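Local coordinates for protein adhesin (Streptococcus sanguinis SK1 = NCTC 7863, PDB 6VT2) that probably mediates bacterial attachment to host sialoglycans, which it binds through tandem Siglec-like modules, each followed by an atypical Rib domain, at residues T137-Q142 / K152-A157; L226-N231 / V301-A306; T236-A241 / L277-R282. All coordinates share one frame; numbering follows the deposited sequence.

Interaction 1 of 3, residues T137-Q142 / K152-A157; sequences TLTYVQ and KDAVIA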
loop_
_atom_site.group_PDB
_atom_site.type_symbol
_atom_site.label_atom_id
_atom_site.label_comp_id
_atom_site.label_asym_id
_atom_site.label_seq_id
_atom_site.Cartn_x
_atom_site.Cartn_y
_atom_site.Cartn_z
ATOM N N THR A 137 10.543 -5.745 -4.500
ATOM C CA THR A 137 11.057 -4.803 -3.521
ATOM C C THR A 137 12.154 -5.532 -2.756
ATOM O O THR A 137 11.979 -6.702 -2.404
ATOM C CB THR A 137 9.956 -4.339 -2.568
ATOM O OG1 THR A 137 9.369 -5.448 -1.877
ATOM C CG2 THR A 137 8.829 -3.616 -3.329
ATOM N N LEU A 138 13.206 -4.807 -2.406
ATOM C CA LEU A 138 14.346 -5.331 -1.634
ATOM C C LEU A 138 13.870 -5.796 -0.257
ATOM O O LEU A 138 13.040 -5.153 0.355
ATOM C CB LEU A 138 15.418 -4.264 -1.468
ATOM C CG LEU A 138 16.432 -4.228 -2.594
ATOM C CD1 LEU A 138 17.426 -3.095 -2.451
ATOM C CD2 LEU A 138 17.168 -5.562 -2.664
ATOM N N THR A 139 14.328 -6.942 0.174
ATOM C CA THR A 139 14.054 -7.401 1.524
ATOM C C THR A 139 15.295 -7.105 2.342
ATOM O O THR A 139 16.394 -7.488 1.948
ATOM C CB THR A 139 13.703 -8.872 1.562
ATOM O OG1 THR A 139 12.461 -9.072 0.868
ATOM C CG2 THR A 139 13.557 -9.315 2.949
ATOM N N TYR A 140 15.142 -6.372 3.445
ATOM C CA TYR A 140 16.276 -6.090 4.314
ATOM C C TYR A 140 16.380 -7.157 5.382
ATOM O O TYR A 140 15.404 -7.447 6.071
ATOM C CB TYR A 140 16.124 -4.709 4.952
ATOM C CG TYR A 140 16.418 -3.609 3.993
ATOM C CD1 TYR A 140 17.719 -3.212 3.773
ATOM C CD2 TYR A 140 15.425 -3.018 3.233
ATOM C CE1 TYR A 140 18.033 -2.229 2.889
ATOM C CE2 TYR A 140 15.736 -2.026 2.333
ATOM C CZ TYR A 140 17.049 -1.634 2.173
ATOM O OH TYR A 140 17.367 -0.646 1.266
ATOM N N VAL A 141 17.565 -7.769 5.506
ATOM C CA VAL A 141 17.736 -8.909 6.378
ATOM C C VAL A 141 18.930 -8.694 7.295
ATOM O O VAL A 141 19.806 -7.857 7.052
ATOM C CB VAL A 141 17.914 -10.214 5.557
ATOM C CG1 VAL A 141 16.713 -10.410 4.625
ATOM C CG2 VAL A 141 19.167 -10.197 4.758
ATOM N N GLN A 142 19.008 -9.552 8.330
ATOM C CA GLN A 142 20.173 -9.363 9.312
ATOM C C GLN A 142 21.434 -9.871 8.656
ATOM O O GLN A 142 22.417 -9.241 8.857
ATOM C CB GLN A 142 19.750 -10.202 10.505
ATOM C CG GLN A 142 20.629 -9.963 11.701
ATOM C CD GLN A 142 20.457 -11.111 12.639
ATOM O OE1 GLN A 142 21.246 -12.039 12.639
ATOM N NE2 GLN A 142 19.401 -11.073 13.421
ATOM N N LYS A 152 13.524 -15.910 3.581
ATOM C CA LYS A 152 13.247 -16.535 2.287
ATOM C C LYS A 152 11.773 -16.414 1.945
ATOM O O LYS A 152 11.411 -16.075 0.809
ATOM C CB LYS A 152 13.691 -17.985 2.309
ATOM C CG LYS A 152 15.212 -18.157 2.365
ATOM C CD LYS A 152 15.625 -19.615 2.573
ATOM C CE LYS A 152 17.134 -19.748 2.575
ATOM N NZ LYS A 152 17.567 -21.190 2.581
ATOM N N ASP A 153 10.898 -16.654 2.925
ATOM C CA ASP A 153 9.479 -16.553 2.629
ATOM C C ASP A 153 9.145 -15.139 2.221
ATOM O O ASP A 153 8.295 -14.919 1.344
ATOM C CB ASP A 153 8.649 -17.004 3.824
ATOM C CG ASP A 153 8.758 -18.504 4.064
ATOM O OD1 ASP A 153 9.030 -19.250 3.095
ATOM O OD2 ASP A 153 8.569 -18.943 5.217
ATOM N N ALA A 154 9.805 -14.160 2.853
ATOM C CA ALA A 154 9.544 -12.763 2.544
ATOM C C ALA A 154 10.025 -12.420 1.140
ATOM O O ALA A 154 9.398 -11.617 0.438
ATOM C CB ALA A 154 10.206 -11.834 3.554
ATOM N N VAL A 155 11.167 -12.967 0.731
ATOM C CA VAL A 155 11.633 -12.721 -0.631
ATOM C C VAL A 155 10.669 -13.332 -1.635
ATOM O O VAL A 155 10.279 -12.664 -2.596
ATOM C CB VAL A 155 13.055 -13.253 -0.811
ATOM C CG1 VAL A 155 13.437 -13.271 -2.293
ATOM C CG2 VAL A 155 14.048 -12.404 0.028
ATOM N N ILE A 156 10.232 -14.572 -1.392
ATOM C CA ILE A 156 9.288 -15.224 -2.297
ATOM C C ILE A 156 8.026 -14.399 -2.406
ATOM O O ILE A 156 7.467 -14.208 -3.498
ATOM C CB ILE A 156 8.974 -16.654 -1.835
ATOM C CG1 ILE A 156 10.214 -17.521 -1.937
ATOM C CG2 ILE A 156 7.819 -17.239 -2.675
ATOM C CD1 ILE A 156 10.021 -18.914 -1.439
ATOM N N ALA A 157 7.533 -13.918 -1.273
ATOM C CA ALA A 157 6.314 -13.127 -1.298
ATOM C C ALA A 157 6.513 -11.851 -2.090
ATOM O O ALA A 157 5.612 -11.401 -2.814
ATOM C CB ALA A 157 5.892 -12.811 0.130
#
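Thr139 is the first residue of 137-142 to meet the helix containing 152-157, and it carries the strand's side of the contact almost alone. Its CA lies 6.2 Å from the CA of Val155, and its CB points toward the helix. OG1 sits beside the backbone N (chi1 -66°), anti to the carbonyl carbon, and there lies against one branch of Val155: Thr139 OG1 is 3.8 Å from Val155 CG2, and Thr139 CB is 3.9 Å from the same methyl. The Thr139 methyl, the branch anti to N, instead meets the preceding helix residue, CG2 approaching Ala154 CB at 4.2 Å. Thr139 OG1 also stands 4.0 Å from Ala154 O, too far for a hydrogen bond, so the evidence is for van der Waals packing over a small interface of 109 Å². The contact sets helix 149-162 of the atypical Rib domain against its two-stranded parallel sheet: Thr139 and Val141 exchange backbone hydrogen bonds with strand 198-200 and its flanking residues, while Val155 also packs on Val174 of strand 171-174. Further along, Tyr140 leaves the helix aside and touches Ser232 of the following Siglec-like domain. Val141 returns to the helix one turn earlier, against Asp151, and at Gln142 the amide NE2 hydrogen-bonds to Ser307 O, a second link to the next domain.

Interaction 2 of 3, residues L226-N231 / V301-A306; sequences LHFYDN and VRATDA. With CA (calcium ion), chain J.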
loop_
_atom_site.group_PDB
_atom_site.type_symbol
_atom_site.label_atom_id
_atom_site.label_comp_id
_atom_site.label_asym_id
_atom_site.label_seq_id
_atom_site.Cartn_x
_atom_site.Cartn_y
_atom_site.Cartn_z
ATOM N N LEU A 226 2.710 9.308 18.273
ATOM C CA LEU A 226 4.155 9.204 18.086
ATOM C C LEU A 226 4.358 8.378 16.821
ATOM O O LEU A 226 3.723 7.391 16.721
ATOM C CB LEU A 226 4.766 8.473 19.264
ATOM C CG LEU A 226 5.077 9.355 20.452
ATOM C CD1 LEU A 226 3.798 9.879 21.076
ATOM C CD2 LEU A 226 5.871 8.572 21.455
ATOM N N HIS A 227 5.339 8.748 16.005
ATOM C CA HIS A 227 5.350 7.983 14.693
ATOM C C HIS A 227 6.771 7.423 14.558
ATOM O O HIS A 227 7.671 8.091 14.913
ATOM C CB HIS A 227 5.017 8.942 13.541
ATOM C CG HIS A 227 3.691 9.622 13.609
ATOM N ND1 HIS A 227 3.407 10.600 14.497
ATOM C CD2 HIS A 227 2.599 9.531 12.871
ATOM C CE1 HIS A 227 2.196 11.039 14.326
ATOM N NE2 HIS A 227 1.681 10.389 13.345
ATOM N N PHE A 228 6.886 6.227 14.018
ATOM C CA PHE A 228 8.143 5.507 13.826
ATOM C C PHE A 228 8.156 4.922 12.425
ATOM O O PHE A 228 7.123 4.523 11.912
ATOM C CB PHE A 228 8.291 4.382 14.804
ATOM C CG PHE A 228 8.133 4.777 16.258
ATOM C CD1 PHE A 228 6.886 4.875 16.837
ATOM C CD2 PHE A 228 9.239 5.019 17.036
ATOM C CE1 PHE A 228 6.747 5.193 18.189
ATOM C CE2 PHE A 228 9.101 5.389 18.338
ATOM C CZ PHE A 228 7.886 5.483 18.928
ATOM N N TYR A 229 9.337 4.820 11.822
ATOM C CA TYR A 229 9.451 4.054 10.591
ATOM C C TYR A 229 10.807 3.380 10.565
ATOM O O TYR A 229 11.684 3.630 11.379
ATOM C CB TYR A 229 9.273 4.925 9.355
ATOM C CG TYR A 229 10.374 5.887 9.091
ATOM C CD1 TYR A 229 11.454 5.522 8.305
ATOM C CD2 TYR A 229 10.319 7.193 9.586
ATOM C CE1 TYR A 229 12.438 6.451 8.023
ATOM C CE2 TYR A 229 11.296 8.099 9.319
ATOM C CZ TYR A 229 12.351 7.729 8.546
ATOM O OH TYR A 229 13.341 8.660 8.320
ATOM N N ASP A 230 10.928 2.434 9.688
ATOM C CA ASP A 230 12.226 1.767 9.507
ATOM C C ASP A 230 12.477 1.689 8.010
ATOM O O ASP A 230 11.524 1.552 7.283
ATOM C CB ASP A 230 12.224 0.392 10.163
ATOM C CG ASP A 230 13.579 -0.259 10.196
ATOM O OD1 ASP A 230 14.430 0.301 10.737
ATOM O OD2 ASP A 230 13.674 -1.281 9.562
ATOM N N ASN A 231 13.732 1.576 7.587
ATOM C CA ASN A 231 14.093 1.401 6.159
ATOM C C ASN A 231 13.531 0.069 5.609
ATOM O O ASN A 231 13.229 0.015 4.472
ATOM C CB ASN A 231 15.605 1.495 5.957
ATOM C CG ASN A 231 16.356 0.371 6.607
ATOM O OD1 ASN A 231 15.926 -0.116 7.582
ATOM N ND2 ASN A 231 17.448 -0.080 6.039
ATOM N N VAL A 301 12.338 6.521 24.286
ATOM C CA VAL A 301 11.717 5.458 23.513
ATOM C C VAL A 301 12.771 4.881 22.575
ATOM O O VAL A 301 13.612 5.602 22.035
ATOM C CB VAL A 301 10.463 5.962 22.767
ATOM C CG1 VAL A 301 10.810 7.011 21.731
ATOM C CG2 VAL A 301 9.743 4.806 22.221
ATOM N N ARG A 302 12.705 3.599 22.386
ATOM C CA ARG A 302 13.493 2.868 21.405
ATOM C C ARG A 302 12.562 2.022 20.532
ATOM O O ARG A 302 11.459 1.643 20.947
ATOM C CB ARG A 302 14.455 1.913 22.083
ATOM C CG ARG A 302 15.461 2.525 22.971
ATOM C CD ARG A 302 16.243 1.433 23.736
ATOM N NE ARG A 302 17.237 2.022 24.632
ATOM C CZ ARG A 302 18.504 2.250 24.274
ATOM N NH1 ARG A 302 18.923 1.922 23.042
ATOM N NH2 ARG A 302 19.331 2.769 25.129
ATOM N N ALA A 303 12.971 1.725 19.314
ATOM C CA ALA A 303 12.183 0.877 18.427
ATOM C C ALA A 303 13.159 -0.107 17.792
ATOM O O ALA A 303 14.318 0.221 17.547
ATOM C CB ALA A 303 11.415 1.657 17.377
ATOM N N THR A 304 12.679 -1.321 17.578
ATOM C CA THR A 304 13.484 -2.393 17.028
ATOM C C THR A 304 12.844 -2.909 15.752
ATOM O O THR A 304 11.622 -3.025 15.667
ATOM C CB THR A 304 13.582 -3.514 18.052
ATOM O OG1 THR A 304 14.192 -3.056 19.236
ATOM C CG2 THR A 304 14.474 -4.673 17.505
ATOM N N ASP A 305 13.666 -3.182 14.731
ATOM C CA ASP A 305 13.157 -3.733 13.481
ATOM C C ASP A 305 13.260 -5.258 13.533
ATOM O O ASP A 305 13.716 -5.838 14.518
ATOM C CB ASP A 305 13.863 -3.086 12.281
ATOM C CG ASP A 305 15.356 -3.414 12.183
ATOM O OD1 ASP A 305 15.770 -4.473 12.699
ATOM O OD2 ASP A 305 16.049 -2.558 11.643
ATOM N N ALA A 306 12.804 -5.915 12.462
ATOM C CA ALA A 306 12.707 -7.371 12.501
ATOM C C ALA A 306 14.075 -8.028 12.428
ATOM O O ALA A 306 14.195 -9.209 12.781
ATOM C CB ALA A 306 11.842 -7.866 11.373
HETATM CA CA CA J . 16.137 -1.221 9.696
#
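A calcium site joins Asp230 and Asp305 at one end of the Siglec-like domain, whose two facing sheets form a sandwich resembling a V-set immunoglobulin fold. The strands bearing 226-231 and 301-306 belong to different sheets, and their touching parts run 30° apart. Asp230 grips the metal with both carboxylate oxygens, OD1 and OD2 each lying 2.5 Å from the calcium. Asn231 adds its amide oxygen, OD1, at 2.4 Å, and Asp305 gives a single oxygen, OD2, also 2.4 Å from the ion. Asp201 and the backbone oxygen of Val203 complete the site, so the metal ties both sheets to the connection from the preceding domain. The two carboxylates cross with their planes 63° apart, and Asp230 OD2 to Asp305 OD2 is 3.4 Å, a close approach of like charges that the shared calcium probably offsets. Asp230 reaches the ion with CG anti to its own N (chi1 -171°), which also lays OD2 3.3 Å from Asp305 CB. Second-shell bonds hold both groups: Ser232 OG pairs with Asp230 OD2, and the Leu309 N-H with Asp305 OD1, the oxygen that Asp305 does not give to the metal. Deeper in the sandwich the contact turns apolar. The buried Phe228 ring, met obliquely by two residues of the facing strand, places CZ 3.8 Å from Val301 CG2, while its CD2 lies 4.0 Å from Ala303 CB.

Interaction 3 of 3, residues T236-A241 / L277-R282; sequences TNVNFA and LVTTIR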
loop_
_atom_site.group_PDB
_atom_site.type_symbol
_atom_site.label_atom_id
_atom_site.label_comp_id
_atom_site.label_asym_id
_atom_site.label_seq_id
_atom_site.Cartn_x
_atom_site.Cartn_y
_atom_site.Cartn_z
ATOM N N THR A 236 9.132 -4.179 14.884
ATOM C CA THR A 236 8.646 -5.272 15.700
ATOM C C THR A 236 8.422 -4.876 17.139
ATOM O O THR A 236 7.655 -5.555 17.822
ATOM C CB THR A 236 9.602 -6.464 15.679
ATOM O OG1 THR A 236 10.880 -6.127 16.235
ATOM C CG2 THR A 236 9.766 -6.918 14.233
ATOM N N ASN A 237 9.051 -3.809 17.639
ATOM C CA ASN A 237 8.886 -3.479 19.039
ATOM C C ASN A 237 9.126 -2.006 19.214
ATOM O O ASN A 237 10.066 -1.484 18.617
ATOM C CB ASN A 237 9.859 -4.261 19.905
ATOM C CG ASN A 237 9.787 -3.863 21.348
ATOM O OD1 ASN A 237 10.539 -3.000 21.805
ATOM N ND2 ASN A 237 8.868 -4.465 22.071
ATOM N N VAL A 238 8.323 -1.375 20.086
ATOM C CA VAL A 238 8.527 -0.020 20.585
ATOM C C VAL A 238 8.624 -0.119 22.090
ATOM O O VAL A 238 7.750 -0.717 22.740
ATOM C CB VAL A 238 7.399 0.914 20.141
ATOM C CG1 VAL A 238 7.543 2.267 20.801
ATOM C CG2 VAL A 238 7.349 0.986 18.654
ATOM N N ASN A 239 9.706 0.410 22.634
ATOM C CA ASN A 239 10.050 0.183 24.025
ATOM C C ASN A 239 10.270 1.513 24.720
ATOM O O ASN A 239 11.233 2.225 24.430
ATOM C CB ASN A 239 11.319 -0.644 24.124
ATOM C CG ASN A 239 11.677 -1.000 25.542
ATOM O OD1 ASN A 239 10.916 -0.736 26.477
ATOM N ND2 ASN A 239 12.842 -1.655 25.718
ATOM N N PHE A 240 9.362 1.844 25.633
ATOM C CA PHE A 240 9.431 3.060 26.442
ATOM C C PHE A 240 10.131 2.826 27.758
ATOM O O PHE A 240 10.297 3.761 28.530
ATOM C CB PHE A 240 8.015 3.607 26.718
ATOM C CG PHE A 240 7.307 4.060 25.509
ATOM C CD1 PHE A 240 7.447 5.340 25.066
ATOM C CD2 PHE A 240 6.503 3.186 24.796
ATOM C CE1 PHE A 240 6.826 5.787 24.001
ATOM C CE2 PHE A 240 5.878 3.567 23.671
ATOM C CZ PHE A 240 6.003 4.893 23.234
ATOM N N ALA A 241 10.605 1.623 28.011
ATOM C CA ALA A 241 11.145 1.263 29.309
ATOM C C ALA A 241 12.489 0.575 29.173
ATOM O O ALA A 241 12.778 -0.380 29.887
ATOM C CB ALA A 241 10.161 0.376 30.060
ATOM N N LEU A 277 4.473 3.668 11.683
ATOM C CA LEU A 277 3.861 3.067 12.843
ATOM C C LEU A 277 3.494 4.158 13.840
ATOM O O LEU A 277 4.310 5.033 14.149
ATOM C CB LEU A 277 4.840 2.122 13.472
ATOM C CG LEU A 277 4.371 1.316 14.668
ATOM C CD1 LEU A 277 3.280 0.378 14.263
ATOM C CD2 LEU A 277 5.518 0.588 15.299
ATOM N N VAL A 278 2.323 4.046 14.433
ATOM C CA VAL A 278 1.811 5.122 15.279
ATOM C C VAL A 278 1.537 4.521 16.638
ATOM O O VAL A 278 0.771 3.560 16.749
ATOM C CB VAL A 278 0.531 5.747 14.717
ATOM C CG1 VAL A 278 -0.021 6.853 15.650
ATOM C CG2 VAL A 278 0.764 6.362 13.336
ATOM N N THR A 279 2.129 5.111 17.669
ATOM C CA THR A 279 1.836 4.811 19.068
ATOM C C THR A 279 1.005 6.001 19.569
ATOM O O THR A 279 1.408 7.156 19.382
ATOM C CB THR A 279 3.084 4.671 19.927
ATOM O OG1 THR A 279 3.911 3.566 19.471
ATOM C CG2 THR A 279 2.688 4.441 21.371
ATOM N N THR A 280 -0.156 5.732 20.140
ATOM C CA THR A 280 -0.998 6.779 20.720
ATOM C C THR A 280 -0.935 6.664 22.221
ATOM O O THR A 280 -1.087 5.575 22.775
ATOM C CB THR A 280 -2.417 6.648 20.253
ATOM O OG1 THR A 280 -2.445 6.845 18.829
ATOM C CG2 THR A 280 -3.296 7.731 20.842
ATOM N N ILE A 281 -0.602 7.765 22.845
ATOM C CA ILE A 281 -0.575 7.921 24.280
ATOM C C ILE A 281 -1.792 8.740 24.634
ATOM O O ILE A 281 -1.942 9.848 24.139
ATOM C CB ILE A 281 0.708 8.616 24.734
ATOM C CG1 ILE A 281 1.968 7.852 24.282
ATOM C CG2 ILE A 281 0.689 8.758 26.220
ATOM C CD1 ILE A 281 3.257 8.513 24.628
ATOM N N ARG A 282 -2.626 8.224 25.513
ATOM C CA ARG A 282 -3.871 8.884 25.906
ATOM C C ARG A 282 -3.942 8.976 27.416
ATOM O O ARG A 282 -3.752 7.987 28.122
ATOM C CB ARG A 282 -4.997 8.079 25.350
ATOM C CG ARG A 282 -6.398 8.600 25.772
ATOM C CD ARG A 282 -7.497 7.723 25.217
ATOM N NE ARG A 282 -8.750 8.276 25.713
ATOM C CZ ARG A 282 -9.951 7.833 25.369
ATOM N NH1 ARG A 282 -11.027 8.451 25.891
ATOM N NH2 ARG A 282 -10.074 6.779 24.523
#
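The backbones of 236-241 and 277-282 face each other across the sandwich, nearest at Val238 and Thr279, whose CA atoms are 8.4 Å apart, a gap bridged by side chains. The two strands lie in opposite sheets of the V-set-like fold of the Siglec-like domain, so this contact is core packing between the sheets. Val238 sends one methyl to each of two partners: CG2 lies 3.8 Å from Leu277 CD2, whereas CG1 comes within 4.1 Å of Thr279 OG1. Val238 passes alongside both partners, its side chain running counter to theirs. In Thr279 OG1 takes the place beside the backbone N (chi1 -62°), which leaves CG2 anti to that N and directed to Phe240; there Thr279 CG2 meets the ring obliquely, 3.8 Å from Phe240 CZ. The hydroxyl of the same threonine, buried in the interior, is satisfied by a hydrogen bond with Thr262 OG1. Phe240 also stacks edge-to-face with Phe260 of strand 259-261, extending the core beyond the two segments. At the start of 236-241, Thr236 and Asn237 both oppose Thr304 in a classic beta bulge against strand 296-305. At its other end the chain leaves the strand through an Asx turn: Asn239 OD1 accepts the N-H of Ala241 over 2.8 Å, with an N-H...O angle of 157° and the donor nitrogen standing 49° out of the carbonyl plane.

In the fold
From the N terminus, interaction 1 closes first, a short loop of nine residues that ties strand to helix within the first Rib domain. It is complete before interaction 2 opens, but the two touch across the domain boundary, Tyr140 CE1 packing 3.9 Å from Asn231 ND2. Interaction 2 then joins strands 222-229 and 296-305, enclosing 69 residues, and interaction 3, between strands 235-239 and 277-283, falls wholly within that span. Each of these two bridges the same pair of sheets. Within the sheets their strands are neighbours: 226-231 hydrogen-bonds to 277-282, and 301-306 to 236-241, so the four segments share one stretch of the sandwich core.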